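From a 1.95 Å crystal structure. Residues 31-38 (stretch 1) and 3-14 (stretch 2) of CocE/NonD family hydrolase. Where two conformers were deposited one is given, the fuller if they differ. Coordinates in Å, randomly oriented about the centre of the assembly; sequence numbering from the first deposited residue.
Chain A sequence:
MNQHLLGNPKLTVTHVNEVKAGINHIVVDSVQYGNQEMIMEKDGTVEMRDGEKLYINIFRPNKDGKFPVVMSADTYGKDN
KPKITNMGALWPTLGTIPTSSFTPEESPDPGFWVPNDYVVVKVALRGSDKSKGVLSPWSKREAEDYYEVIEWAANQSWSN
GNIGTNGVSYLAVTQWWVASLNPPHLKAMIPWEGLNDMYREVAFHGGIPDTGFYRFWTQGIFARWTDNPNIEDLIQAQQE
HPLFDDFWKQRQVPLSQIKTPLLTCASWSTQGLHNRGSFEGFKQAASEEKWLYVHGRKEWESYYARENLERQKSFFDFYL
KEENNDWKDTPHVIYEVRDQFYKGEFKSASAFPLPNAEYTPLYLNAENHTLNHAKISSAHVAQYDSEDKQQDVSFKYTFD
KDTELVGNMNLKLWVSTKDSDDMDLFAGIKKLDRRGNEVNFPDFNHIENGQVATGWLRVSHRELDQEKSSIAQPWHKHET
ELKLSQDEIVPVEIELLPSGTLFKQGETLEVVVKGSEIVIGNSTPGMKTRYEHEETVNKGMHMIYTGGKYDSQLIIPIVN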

# COMPACT_ATOMS: atom_id res chain seq x y z
N VAL A 31 20.83 2.67 15.21
CA VAL A 31 20.88 3.89 14.40
C VAL A 31 20.76 5.16 15.29
O VAL A 31 21.33 6.20 14.97
CB VAL A 31 19.71 3.78 13.32
CG1 VAL A 31 19.24 5.11 12.78
CG2 VAL A 31 20.19 2.85 12.23
N GLN A 32 19.93 5.07 16.34
CA GLN A 32 19.61 6.20 17.20
C GLN A 32 20.48 6.25 18.45
O GLN A 32 20.80 7.30 18.95
CB GLN A 32 18.13 6.09 17.62
CG GLN A 32 17.19 6.04 16.42
CD GLN A 32 16.93 4.65 15.82
OE1 GLN A 32 17.26 3.59 16.43
NE2 GLN A 32 16.31 4.65 14.61
N TYR A 33 20.83 5.07 18.99
CA TYR A 33 21.30 4.94 20.34
C TYR A 33 22.65 4.23 20.50
O TYR A 33 22.94 3.67 21.56
CB TYR A 33 20.24 4.21 21.19
CG TYR A 33 18.83 4.77 21.07
CD1 TYR A 33 18.58 6.12 21.36
CD2 TYR A 33 17.75 3.96 20.68
CE1 TYR A 33 17.33 6.63 21.29
CE2 TYR A 33 16.47 4.47 20.64
CZ TYR A 33 16.26 5.79 20.91
OH TYR A 33 14.97 6.31 20.86
N GLY A 34 23.44 4.19 19.45
CA GLY A 34 24.80 3.65 19.52
C GLY A 34 24.84 2.13 19.80
O GLY A 34 23.93 1.39 19.43
N ASN A 35 25.90 1.66 20.45
CA ASN A 35 26.01 0.24 20.75
C ASN A 35 25.11 -0.18 21.92
O ASN A 35 25.33 0.23 23.08
CB ASN A 35 27.43 -0.14 21.08
CG ASN A 35 28.34 -0.06 19.89
OD1 ASN A 35 27.88 0.16 18.76
ND2 ASN A 35 29.62 -0.15 20.13
N GLN A 36 24.13 -1.02 21.62
CA GLN A 36 23.10 -1.36 22.62
C GLN A 36 23.07 -2.85 22.93
O GLN A 36 22.75 -3.67 22.06
CB GLN A 36 21.73 -0.91 22.10
CG GLN A 36 21.56 0.58 22.14
CD GLN A 36 21.39 1.12 23.52
OE1 GLN A 36 20.88 0.42 24.38
NE2 GLN A 36 21.85 2.36 23.76
N GLU A 37 23.37 -3.18 24.18
CA GLU A 37 23.29 -4.54 24.72
C GLU A 37 21.84 -4.97 24.97
O GLU A 37 21.04 -4.23 25.49
CB GLU A 37 24.01 -4.62 26.08
CG GLU A 37 25.43 -4.13 26.14
CD GLU A 37 25.92 -3.74 27.58
OE1 GLU A 37 25.92 -2.51 27.96
OE2 GLU A 37 26.35 -4.67 28.30
N MSE A 38 21.53 -6.20 24.62
CA MSE A 38 20.26 -6.77 24.83
C MSE A 38 20.42 -8.26 24.68
O MSE A 38 21.51 -8.74 24.31
CB MSE A 38 19.26 -6.22 23.82
CG MSE A 38 19.51 -6.62 22.38
SE MSE A 38 18.22 -5.61 21.22
CE MSE A 38 18.98 -3.73 21.44
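Stretch 2, residues 3-14: QHLLGNPKLTVT

Stretch 2 runs in the same sense as stretch 1 from Tyr-33 to Asn-35, after which stretch 1 turns a corner and the two part in direction: Leu-5 faces Tyr-33 (CA to CA 5.0 Å) and Gly-7 faces Asn-35 (CA to CA 4.8 Å). A 3-10 segment, residues 4-6, is followed by a type I beta turn from Asn-8 to Leu-11.

Val-31 does not reach stretch 2. At Gln-32 the link is a water, which donates to Gln-32 O (2.8 Å) and Leu-5 O (2.6 Å). Tyr-33 offers a broad aromatic ring, and Leu-5 lies over one face of it: Leu-5 CD2 sits 4.0 Å from the centroid of the Tyr-33 ring, nearly along its normal, while Tyr-33 CA comes within 3.1 Å of Leu-5 O in a CA-H...O contact.

Gly-34 adopts a positive phi, which favours glycine; an ideal CB here would also come 2.6 Å from Leu-6 O. Gly-7 is subject to the same limits, since its phi is positive and a CB would clash with both Tyr-33 O and Asn-35 O. Without side chains at these places, the two backbones can pass close together.

Asn-35 points toward stretch 2 and is the residue it covers most. Asn-8 N donates to Asn-35 O (2.9 Å), and a second water accepts from Asn-35 N and donates to Leu-6 O. The amide side chain extends further, placing Asn-35 ND2 3.0 Å from Leu-11 O and Asn-35 OD1 3.3 Å from Val-13 CG2.

In the strand, Gln-36 starts away from stretch 2, but its bent side chain brings the amide back. Gln-36 NE2 donates to His-4 O (2.9 Å) and to Tyr-33 O (2.8 Å), using both hydrogens of a primary amide to tie the 3-10 segment to the loop. In the conformer given, Glu-37 CG comes 3.2 Å from Leu-11 CD1, tight for two carbons.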

# COMPACT_ATOMS: atom_id res chain seq x y z
N GLN A 3 24.01 9.11 29.38
CA GLN A 3 23.01 8.08 29.88
C GLN A 3 22.83 6.96 28.83
O GLN A 3 23.55 6.91 27.80
CB GLN A 3 21.66 8.70 30.41
CG GLN A 3 20.72 9.46 29.40
CD GLN A 3 19.88 8.54 28.49
OE1 GLN A 3 19.68 7.38 28.80
NE2 GLN A 3 19.41 9.07 27.37
N HIS A 4 21.92 6.02 29.11
CA HIS A 4 22.02 4.75 28.46
C HIS A 4 21.66 4.79 26.97
O HIS A 4 22.10 3.92 26.23
CB HIS A 4 21.25 3.67 29.21
CG HIS A 4 19.77 3.68 29.00
ND1 HIS A 4 19.13 2.77 28.19
CD2 HIS A 4 18.79 4.41 29.59
CE1 HIS A 4 17.83 2.97 28.24
NE2 HIS A 4 17.59 3.95 29.10
N LEU A 5 20.93 5.82 26.54
CA LEU A 5 20.56 5.95 25.15
C LEU A 5 21.74 6.42 24.27
O LEU A 5 21.60 6.44 23.05
CB LEU A 5 19.32 6.83 24.97
CG LEU A 5 17.99 6.33 25.53
CD1 LEU A 5 16.88 7.39 25.25
CD2 LEU A 5 17.66 4.99 24.93
N LEU A 6 22.91 6.75 24.85
CA LEU A 6 24.15 6.94 24.04
C LEU A 6 24.85 5.59 23.79
O LEU A 6 25.78 5.48 22.94
CB LEU A 6 25.15 7.92 24.72
CG LEU A 6 24.70 9.38 24.88
CD1 LEU A 6 25.76 10.23 25.65
CD2 LEU A 6 24.29 10.00 23.48
N GLY A 7 24.40 4.57 24.51
CA GLY A 7 24.95 3.25 24.38
C GLY A 7 26.35 3.14 24.96
O GLY A 7 26.83 4.02 25.64
N ASN A 8 27.02 2.06 24.64
CA ASN A 8 28.30 1.76 25.21
C ASN A 8 29.35 1.52 24.13
O ASN A 8 29.46 0.41 23.61
CB ASN A 8 28.20 0.50 26.03
CG ASN A 8 29.46 0.24 26.82
OD1 ASN A 8 30.52 0.85 26.57
ND2 ASN A 8 29.37 -0.65 27.79
N PRO A 9 30.15 2.54 23.84
CA PRO A 9 31.07 2.42 22.73
C PRO A 9 32.26 1.51 22.99
O PRO A 9 33.12 1.39 22.11
CB PRO A 9 31.55 3.86 22.53
CG PRO A 9 31.26 4.55 23.81
CD PRO A 9 30.06 3.92 24.35
N LYS A 10 32.31 0.91 24.21
CA LYS A 10 33.33 -0.06 24.61
C LYS A 10 33.04 -1.46 24.10
O LYS A 10 33.96 -2.30 24.03
CB LYS A 10 33.48 -0.11 26.15
CG LYS A 10 33.85 1.23 26.78
CD LYS A 10 35.26 1.70 26.38
CE LYS A 10 35.69 2.97 27.12
NZ LYS A 10 37.11 3.37 26.83
N LEU A 11 31.80 -1.69 23.68
CA LEU A 11 31.38 -3.01 23.27
C LEU A 11 31.62 -3.10 21.79
O LEU A 11 31.71 -2.05 21.12
CB LEU A 11 29.89 -3.19 23.56
CG LEU A 11 29.52 -2.85 25.01
CD1 LEU A 11 28.04 -2.51 25.14
CD2 LEU A 11 29.95 -4.00 25.91
N THR A 12 31.79 -4.32 21.29
CA THR A 12 31.79 -4.61 19.84
C THR A 12 30.38 -5.06 19.46
O THR A 12 29.74 -5.78 20.19
CB THR A 12 32.85 -5.70 19.44
OG1 THR A 12 33.14 -5.58 18.05
CG2 THR A 12 32.38 -7.16 19.68
N VAL A 13 29.90 -4.60 18.32
CA VAL A 13 28.65 -5.03 17.77
C VAL A 13 28.71 -6.52 17.36
O VAL A 13 29.68 -6.96 16.71
CB VAL A 13 28.29 -4.15 16.56
CG1 VAL A 13 27.14 -4.75 15.75
CG2 VAL A 13 27.97 -2.65 17.05
N THR A 14 27.64 -7.24 17.71
CA THR A 14 27.49 -8.66 17.38
C THR A 14 27.28 -8.73 15.88
O THR A 14 26.45 -8.02 15.30
CB THR A 14 26.32 -9.28 18.14
OG1 THR A 14 26.55 -9.05 19.53
CG2 THR A 14 26.19 -10.80 17.84
O HOH W 1 21.84 8.36 21.35
O HOH W 2 27.67 3.74 21.67